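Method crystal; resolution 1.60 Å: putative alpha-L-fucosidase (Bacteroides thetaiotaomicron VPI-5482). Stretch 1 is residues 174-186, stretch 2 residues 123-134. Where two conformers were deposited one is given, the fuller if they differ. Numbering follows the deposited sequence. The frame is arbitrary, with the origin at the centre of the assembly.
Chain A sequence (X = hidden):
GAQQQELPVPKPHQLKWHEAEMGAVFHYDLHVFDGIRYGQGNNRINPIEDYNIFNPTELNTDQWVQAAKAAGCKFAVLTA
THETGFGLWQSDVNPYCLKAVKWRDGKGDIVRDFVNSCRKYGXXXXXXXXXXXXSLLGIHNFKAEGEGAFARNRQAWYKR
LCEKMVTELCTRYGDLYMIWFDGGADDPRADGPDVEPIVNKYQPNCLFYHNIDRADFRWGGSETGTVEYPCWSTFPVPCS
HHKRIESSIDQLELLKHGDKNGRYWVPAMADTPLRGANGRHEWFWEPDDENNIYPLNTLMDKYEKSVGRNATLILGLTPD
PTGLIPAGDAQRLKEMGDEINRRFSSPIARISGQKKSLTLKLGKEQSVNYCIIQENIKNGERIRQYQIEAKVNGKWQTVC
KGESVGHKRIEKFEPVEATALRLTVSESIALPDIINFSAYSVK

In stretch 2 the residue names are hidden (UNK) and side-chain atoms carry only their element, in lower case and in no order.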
# COMPACT_ATOMS: atom_id res chain seq x y z
N GLY A 174 8.63 19.59 -12.86
CA GLY A 174 9.50 20.72 -13.21
C GLY A 174 10.78 20.76 -12.38
O GLY A 174 11.08 19.86 -11.62
N ASP A 175 11.52 21.86 -12.55
CA ASP A 175 12.81 22.05 -11.86
C ASP A 175 12.59 22.44 -10.42
O ASP A 175 11.76 23.30 -10.11
CB ASP A 175 13.67 23.06 -12.59
CG ASP A 175 14.10 22.58 -13.98
OD1 ASP A 175 13.98 21.36 -14.28
OD2 ASP A 175 14.60 23.40 -14.79
N LEU A 176 13.30 21.77 -9.52
CA LEU A 176 13.10 21.91 -8.09
C LEU A 176 14.27 22.64 -7.38
O LEU A 176 15.42 22.59 -7.81
CB LEU A 176 12.98 20.53 -7.45
CG LEU A 176 11.86 19.65 -8.02
CD1 LEU A 176 11.92 18.23 -7.45
CD2 LEU A 176 10.51 20.31 -7.80
N TYR A 177 13.89 23.28 -6.30
CA TYR A 177 14.82 24.05 -5.49
C TYR A 177 15.67 23.14 -4.65
O TYR A 177 16.87 23.33 -4.56
CB TYR A 177 14.01 25.03 -4.62
CG TYR A 177 14.87 25.95 -3.80
CD1 TYR A 177 15.41 27.10 -4.34
CD2 TYR A 177 15.08 25.72 -2.42
CE1 TYR A 177 16.20 27.98 -3.57
CE2 TYR A 177 15.90 26.58 -1.69
CZ TYR A 177 16.41 27.73 -2.24
OH TYR A 177 17.17 28.59 -1.47
N MSE A 178 15.00 22.21 -3.97
CA MSE A 178 15.70 21.21 -3.19
C MSE A 178 14.86 19.96 -3.14
O MSE A 178 13.64 20.00 -3.41
CB MSE A 178 15.87 21.67 -1.71
CG MSE A 178 14.63 21.77 -0.90
SE MSE A 178 14.91 21.98 0.97
CE MSE A 178 15.59 23.79 0.98
N ILE A 179 15.55 18.87 -2.80
CA ILE A 179 14.95 17.60 -2.37
C ILE A 179 15.49 17.45 -0.95
O ILE A 179 16.71 17.45 -0.76
CB ILE A 179 15.32 16.36 -3.18
CG1 ILE A 179 14.68 16.40 -4.58
CG2 ILE A 179 14.91 15.08 -2.40
CD1 ILE A 179 13.15 16.36 -4.65
N TRP A 180 14.57 17.36 0.01
CA TRP A 180 14.86 17.24 1.43
C TRP A 180 14.34 15.91 1.91
O TRP A 180 13.15 15.66 1.89
CB TRP A 180 14.12 18.34 2.19
CG TRP A 180 14.27 18.44 3.70
CD1 TRP A 180 14.76 17.50 4.58
CD2 TRP A 180 13.84 19.55 4.51
NE1 TRP A 180 14.71 17.97 5.85
CE2 TRP A 180 14.15 19.22 5.85
CE3 TRP A 180 13.25 20.79 4.23
CZ2 TRP A 180 13.86 20.07 6.90
CZ3 TRP A 180 12.98 21.64 5.28
CH2 TRP A 180 13.23 21.26 6.60
N PHE A 181 15.24 15.05 2.35
CA PHE A 181 14.87 13.77 2.91
C PHE A 181 14.80 13.86 4.42
O PHE A 181 15.72 14.42 5.05
CB PHE A 181 15.88 12.72 2.53
CG PHE A 181 15.89 12.41 1.05
CD1 PHE A 181 14.98 11.52 0.55
CD2 PHE A 181 16.86 12.91 0.21
CE1 PHE A 181 14.97 11.18 -0.81
CE2 PHE A 181 16.83 12.60 -1.18
CZ PHE A 181 15.87 11.74 -1.65
N ASP A 182 13.73 13.31 5.01
CA ASP A 182 13.54 13.29 6.48
C ASP A 182 14.66 12.57 7.18
O ASP A 182 14.70 11.36 7.17
CB ASP A 182 12.18 12.61 6.79
CG ASP A 182 11.92 12.41 8.24
OD1 ASP A 182 12.57 13.10 9.09
OD2 ASP A 182 11.03 11.57 8.55
N GLY A 183 15.52 13.31 7.84
CA GLY A 183 16.68 12.69 8.45
C GLY A 183 17.69 12.16 7.46
O GLY A 183 18.53 11.34 7.83
N GLY A 184 17.64 12.65 6.23
CA GLY A 184 18.53 12.25 5.14
C GLY A 184 18.07 10.93 4.51
O GLY A 184 17.05 10.39 4.87
N ALA A 185 18.91 10.42 3.60
CA ALA A 185 18.60 9.18 2.87
C ALA A 185 19.65 8.11 3.19
O ALA A 185 19.83 7.16 2.43
CB ALA A 185 18.50 9.48 1.37
N ASP A 186 20.28 8.27 4.35
CA ASP A 186 21.20 7.26 4.87
C ASP A 186 22.35 6.92 3.89
O ASP A 186 22.96 7.82 3.30
CB ASP A 186 20.35 6.06 5.34
CG ASP A 186 21.11 5.09 6.22
OD1 ASP A 186 21.54 5.44 7.34
OD2 ASP A 186 21.32 3.93 5.79
N UNK A 123 7.79 31.80 -6.11
CA UNK A 123 8.58 31.08 -5.12
C UNK A 123 9.09 29.82 -5.81
O UNK A 123 8.45 29.29 -6.71
c UNK A 123 7.17 31.23 -1.49
c UNK A 123 7.80 30.74 -3.86
c UNK A 123 7.04 33.06 -3.24
c UNK A 123 7.77 31.81 -2.75
N UNK A 124 10.31 29.43 -5.46
CA UNK A 124 10.92 28.23 -6.02
C UNK A 124 10.43 27.02 -5.23
O UNK A 124 10.58 26.96 -4.01
c UNK A 124 12.97 29.50 -6.81
n UNK A 124 14.72 30.93 -5.89
c UNK A 124 12.44 28.34 -5.94
o UNK A 124 15.32 29.12 -7.03
c UNK A 124 14.45 29.83 -6.58
N UNK A 125 9.86 26.02 -5.92
CA UNK A 125 9.35 24.85 -5.22
C UNK A 125 10.34 23.79 -4.95
O UNK A 125 11.14 23.49 -5.81
c UNK A 125 8.78 24.69 -7.51
c UNK A 125 9.53 25.97 -7.36
c UNK A 125 8.30 24.28 -6.21
N UNK A 126 10.30 23.23 -3.75
CA UNK A 126 11.07 22.06 -3.41
C UNK A 126 10.16 20.96 -2.89
O UNK A 126 9.02 21.19 -2.56
N UNK A 127 10.72 19.76 -2.75
CA UNK A 127 9.93 18.60 -2.31
C UNK A 127 10.66 17.88 -1.18
O UNK A 127 11.88 17.64 -1.26
c UNK A 127 8.86 16.44 -2.90
c UNK A 127 8.76 18.30 -4.55
c UNK A 127 9.64 17.64 -3.46
c UNK A 127 8.52 17.48 -5.82
N UNK A 128 9.94 17.59 -0.12
CA UNK A 128 10.44 16.82 1.01
C UNK A 128 9.90 15.40 0.88
O UNK A 128 8.70 15.19 0.58
c UNK A 128 10.93 17.51 4.61
c UNK A 128 9.58 15.65 4.01
o UNK A 128 10.62 15.28 7.47
c UNK A 128 10.16 16.86 3.65
c UNK A 128 9.97 17.49 2.29
c UNK A 128 11.08 16.99 5.87
c UNK A 128 9.74 15.12 5.26
c UNK A 128 10.49 15.78 6.19
N UNK A 129 10.76 14.44 1.14
CA UNK A 129 10.39 13.03 0.99
C UNK A 129 10.86 12.32 2.25
O UNK A 129 12.05 12.31 2.56
c UNK A 129 11.62 12.79 -2.74
c UNK A 129 10.81 13.24 -1.50
c UNK A 129 11.10 12.41 -0.25
c UNK A 129 10.61 10.94 -0.44
N UNK A 130 9.93 11.67 2.95
CA UNK A 130 10.26 10.89 4.14
C UNK A 130 10.34 9.42 3.76
O UNK A 130 9.35 8.80 3.34
N UNK A 131 11.54 8.86 3.81
CA UNK A 131 11.79 7.43 3.55
C UNK A 131 12.30 6.69 4.78
O UNK A 131 12.45 5.47 4.77
c UNK A 131 12.84 7.23 2.40
c UNK A 131 12.39 7.90 1.13
c UNK A 131 14.24 7.72 2.77
c UNK A 131 15.24 7.32 1.76
N UNK A 132 12.55 7.42 5.88
CA UNK A 132 13.12 6.84 7.08
C UNK A 132 12.11 6.05 7.91
O UNK A 132 12.47 5.04 8.55
c UNK A 132 15.17 8.70 9.83
n UNK A 132 16.01 8.18 10.92
c UNK A 132 16.42 8.90 11.97
c UNK A 132 14.41 7.56 9.16
n UNK A 132 17.18 8.37 12.91
c UNK A 132 13.71 7.99 7.92
n UNK A 132 16.11 10.18 12.07
N UNK A 133 10.88 6.53 7.94
CA UNK A 133 9.78 5.91 8.65
C UNK A 133 8.63 5.70 7.67
O UNK A 133 8.25 6.59 6.91
n UNK A 133 11.90 9.05 11.11
c UNK A 133 13.11 7.79 12.91
c UNK A 133 11.26 5.76 12.28
c UNK A 133 10.38 7.50 10.53
c UNK A 133 12.21 5.58 13.27
c UNK A 133 12.16 7.97 11.91
c UNK A 133 10.83 8.77 10.30
c UNK A 133 9.29 6.81 9.80
c UNK A 133 13.15 6.60 13.56
c UNK A 133 11.22 6.97 11.58
N UNK A 134 8.06 4.49 7.66
CA UNK A 134 6.87 4.20 6.86
C UNK A 134 6.07 3.20 7.65
O UNK A 134 6.44 2.02 7.76
c UNK A 134 6.09 3.41 4.59
c UNK A 134 7.27 3.65 5.49
o UNK A 134 5.00 2.98 5.06
n UNK A 134 6.27 3.71 3.26
O HOH W 1 13.03 15.78 9.23
O HOH W 2 14.06 10.07 4.85
O HOH W 3 13.56 11.58 11.16
O HOH W 4 10.43 9.37 7.01

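Position 123 carries four side-chain carbons forked at the second, and they stay clear of stretch 1: Leu123. At 124 three carbons end in one oxygen and one nitrogen, an amide; its CA-to-CB bond points toward stretch 1, and the end oxygen comes to the edge of the Tyr177 ring. This is Gln124, whose OE1 lies 3.4 Å from Tyr177 CD1. Three carbons at 125 close a ring onto the backbone nitrogen, one of them near Asp175 O, which identifies Pro125 (Pro125 CG to Asp175 O, 4.2 Å). Lacking an N-H, it still offers its carbonyl: Tyr177 N donates to Pro125 O at 2.8 Å.

Position 126 has no side chain, and its CA packs 3.3 Å from Met178 O: Gly126. An ideal CB here would clash with CG of the selenomethionine Met178, at 3.0 Å. At 127 four carbons fork at the first, and the end of the two-carbon arm rests against Leu176 CD1: Ile127. Its CD1 meets Leu176 CD1 at 3.8 Å, while its CB lies 3.9 Å from Ile179 CD1. At 128 one carbon leads to a six-carbon ring bearing an oxygen, its edge turned toward the face of the Trp180 indole: Tyr128. The five-membered ring centroid of Trp180 is 4.6 Å from that of the Tyr128 ring, with the planes at 55°. Tyr128 OH donates to the O of water 1 at 3.0 Å, and this water in turn donates to Asp182 OD1.

The same forked four-carbon pattern recurs at 129, its longer arm against Ile179 CG2, giving Ile129, whose CD1 touches Ile179 CG2 at 4.0 Å. Position 130, again without side-chain atoms, has its CA 3.7 Å from Asp182 CB and is Gly130. At 131 the four-carbon fork returns, the longer arm reaching Ala185 CB: Ile131, with CD1 3.9 Å from Ala185 CB. At 132 three carbons, a nitrogen and a carbon carrying two more nitrogens follow a CB 3.6 Å from Asp182 O: Arg132. At 133 one carbon, then fused rings of eight carbons and one nitrogen, puts a ring edge at Asp182 OD2: Trp133, CD1 to Asp182 OD2 3.3 Å. Arg132 NH1 and Trp133 NE1 both donate to water 3, which donates to Asp182 OD1. At 134 two carbons, the second bearing oxygen and nitrogen, lie out of reach of stretch 1: Asn134.

The contact is built on two parallel strands. Ile127 N to Met178 O, Trp180 N to Ile127 O, Ile129 N to Trp180 O and Asp182 N to Ile129 O form a backbone ladder, so each strand alternately gives and receives. Alternation also sorts the side chains: Ile127, Ile129, Ile179 and Phe181 share one face, Tyr128 and Trp180 the other. Beyond the strands, Asp182 takes over, its carboxylate gathering waters that link it to Tyr128, Arg132 and Trp133.

Stretch 2 (123-134) LQPGIYIGIRWN
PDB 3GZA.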